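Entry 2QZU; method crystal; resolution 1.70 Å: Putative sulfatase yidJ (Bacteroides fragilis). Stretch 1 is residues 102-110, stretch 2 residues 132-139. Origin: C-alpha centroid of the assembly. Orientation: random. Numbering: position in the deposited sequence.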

# COMPACT_ATOMS: atom_id res chain seq x y z
N THR A 102 17.08 -4.14 -15.33
CA THR A 102 17.41 -5.12 -16.36
C THR A 102 17.60 -4.51 -17.75
O THR A 102 18.12 -5.16 -18.65
CB THR A 102 16.34 -6.21 -16.45
OG1 THR A 102 15.09 -5.63 -16.85
CG2 THR A 102 16.16 -6.89 -15.10
N ALA A 103 17.16 -3.27 -17.91
CA ALA A 103 17.26 -2.58 -19.19
C ALA A 103 18.66 -2.56 -19.81
O ALA A 103 18.81 -2.77 -21.01
CB ALA A 103 16.73 -1.16 -19.06
N PRO A 104 19.70 -2.30 -19.00
CA PRO A 104 21.06 -2.27 -19.55
C PRO A 104 21.49 -3.60 -20.17
O PRO A 104 22.46 -3.65 -20.94
CB PRO A 104 21.92 -1.89 -18.35
CG PRO A 104 20.98 -1.07 -17.50
CD PRO A 104 19.70 -1.87 -17.59
N TYR A 105 20.78 -4.67 -19.84
CA TYR A 105 21.11 -5.99 -20.35
C TYR A 105 20.24 -6.40 -21.53
O TYR A 105 20.31 -7.53 -22.01
CB TYR A 105 21.02 -7.00 -19.22
CG TYR A 105 21.98 -6.67 -18.10
CD1 TYR A 105 23.32 -7.08 -18.16
CD2 TYR A 105 21.59 -5.86 -17.04
CE1 TYR A 105 24.23 -6.68 -17.19
CE2 TYR A 105 22.49 -5.45 -16.07
CZ TYR A 105 23.81 -5.87 -16.15
OH TYR A 105 24.71 -5.46 -15.18
N GLY A 106 19.42 -5.46 -22.01
CA GLY A 106 18.55 -5.73 -23.14
C GLY A 106 17.39 -6.65 -22.84
O GLY A 106 16.94 -7.42 -23.71
N VAL A 107 16.89 -6.59 -21.62
CA VAL A 107 15.77 -7.43 -21.23
C VAL A 107 14.45 -6.82 -21.71
O VAL A 107 13.84 -6.00 -21.02
CB VAL A 107 15.76 -7.65 -19.70
CG1 VAL A 107 14.59 -8.53 -19.29
CG2 VAL A 107 17.07 -8.31 -19.28
N GLU A 108 14.03 -7.20 -22.91
CA GLU A 108 12.78 -6.73 -23.50
C GLU A 108 12.53 -7.50 -24.79
O GLU A 108 13.44 -8.15 -25.33
CB GLU A 108 12.84 -5.22 -23.81
CG GLU A 108 13.83 -4.82 -24.89
CD GLU A 108 13.71 -3.35 -25.31
OE1 GLU A 108 12.91 -2.60 -24.70
OE2 GLU A 108 14.41 -2.95 -26.26
N LEU A 109 11.30 -7.45 -25.29
CA LEU A 109 10.96 -8.14 -26.52
C LEU A 109 11.68 -7.47 -27.68
O LEU A 109 11.69 -6.25 -27.79
CB LEU A 109 9.44 -8.07 -26.75
CG LEU A 109 8.88 -8.82 -27.96
CD1 LEU A 109 9.16 -10.31 -27.82
CD2 LEU A 109 7.38 -8.57 -28.06
N SER A 110 12.29 -8.27 -28.55
CA SER A 110 13.01 -7.72 -29.69
C SER A 110 12.03 -7.21 -30.74
O SER A 110 11.03 -7.87 -31.03
CB SER A 110 13.91 -8.80 -30.31
OG SER A 110 14.58 -8.30 -31.45
N LYS A 132 -2.21 -4.99 -19.86
CA LYS A 132 -0.80 -5.05 -19.51
C LYS A 132 0.05 -5.76 -20.56
O LYS A 132 -0.26 -6.88 -20.97
CB LYS A 132 -0.66 -5.75 -18.16
CG LYS A 132 0.77 -5.91 -17.67
CD LYS A 132 0.78 -6.63 -16.33
CE LYS A 132 2.20 -6.93 -15.89
NZ LYS A 132 2.22 -7.71 -14.62
N TRP A 133 1.12 -5.10 -20.99
CA TRP A 133 2.04 -5.63 -22.00
C TRP A 133 3.33 -6.12 -21.32
O TRP A 133 3.75 -7.26 -21.50
CB TRP A 133 2.36 -4.50 -23.00
CG TRP A 133 3.35 -4.83 -24.09
CD1 TRP A 133 4.53 -4.18 -24.34
CD2 TRP A 133 3.21 -5.82 -25.11
NE1 TRP A 133 5.13 -4.70 -25.46
CE2 TRP A 133 4.34 -5.71 -25.96
CE3 TRP A 133 2.24 -6.79 -25.40
CZ2 TRP A 133 4.52 -6.53 -27.08
CZ3 TRP A 133 2.42 -7.61 -26.52
CH2 TRP A 133 3.56 -7.48 -27.34
N HIS A 134 3.93 -5.23 -20.53
CA HIS A 134 5.15 -5.49 -19.76
C HIS A 134 6.27 -6.18 -20.54
O HIS A 134 6.87 -7.13 -20.04
CB HIS A 134 4.82 -6.31 -18.51
CG HIS A 134 5.83 -6.15 -17.41
ND1 HIS A 134 5.85 -6.97 -16.30
CD2 HIS A 134 6.84 -5.26 -17.24
CE1 HIS A 134 6.83 -6.58 -15.50
NE2 HIS A 134 7.45 -5.55 -16.05
N LEU A 135 6.56 -5.71 -21.75
CA LEU A 135 7.63 -6.30 -22.54
C LEU A 135 8.60 -5.26 -23.10
O LEU A 135 9.40 -5.56 -23.99
CB LEU A 135 7.03 -7.15 -23.67
CG LEU A 135 6.53 -8.53 -23.23
CD1 LEU A 135 5.70 -9.15 -24.34
CD2 LEU A 135 7.73 -9.42 -22.87
N ASP A 136 8.53 -4.04 -22.58
CA ASP A 136 9.43 -2.96 -23.02
C ASP A 136 10.31 -2.47 -21.86
O ASP A 136 9.84 -2.28 -20.74
CB ASP A 136 8.62 -1.78 -23.57
CG ASP A 136 7.80 -2.15 -24.79
OD1 ASP A 136 8.37 -2.70 -25.75
OD2 ASP A 136 6.58 -1.88 -24.78
N ALA A 137 11.59 -2.25 -22.15
CA ALA A 137 12.54 -1.77 -21.14
C ALA A 137 12.39 -0.25 -20.96
O ALA A 137 12.43 0.51 -21.93
CB ALA A 137 13.97 -2.10 -21.57
N PRO A 138 12.19 0.21 -19.72
CA PRO A 138 12.05 1.65 -19.51
C PRO A 138 13.37 2.39 -19.78
O PRO A 138 14.44 1.81 -19.64
CB PRO A 138 11.64 1.76 -18.04
CG PRO A 138 11.02 0.41 -17.73
CD PRO A 138 11.94 -0.53 -18.47
N TYR A 139 13.27 3.65 -20.20
CA TYR A 139 14.47 4.45 -20.45
C TYR A 139 14.21 5.89 -20.00
O TYR A 139 13.06 6.34 -19.96
CB TYR A 139 14.84 4.39 -21.94
CG TYR A 139 13.92 5.14 -22.87
CD1 TYR A 139 14.05 6.52 -23.04
CD2 TYR A 139 12.93 4.48 -23.59
CE1 TYR A 139 13.22 7.22 -23.89
CE2 TYR A 139 12.09 5.18 -24.46
CZ TYR A 139 12.25 6.55 -24.60
OH TYR A 139 11.42 7.26 -25.44
O HOH W 1 12.05 0.15 -24.56

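This is a small contact between two largely irregular segments, held by two nearly straight hydrogen bonds and flanked by patches of apolar packing. Stretch 1 makes a short 3-10 turn at 103-105, closed by the bond from G106 N to A103 O (2.9 Å), and G106 then takes a positive phi that glycine accepts readily. Beyond it the chain extends alongside stretch 2, and the CA atoms of E108 and D136 come within 5.1 Å.

One hydrogen bond joins the backbones: L109 N donates to L135 O at 3.0 Å. The other uses a side chain as acceptor. E108 points toward stretch 2, and its OE1 receives A137 N at 2.9 Å; a carboxylate suits this place because it supplies an acceptor to an amide. Water 1 reinforces the link, donating to E108 OE1 (2.9 Å) and to A137 O (2.7 Å), so both polar backbone atoms of A137 are engaged.

Apolar groups fill the remaining space. The methyls A103 CB and A137 CB meet at 3.8 Å, side chains small enough to let the two CA atoms approach to 5.2 Å. L109, buried, reaches further: its CD2 lies 3.6 Å from W133 CZ2, obliquely to the ring, while its CB packs 4.0 Å from L135 CB, beside the backbone hydrogen bond.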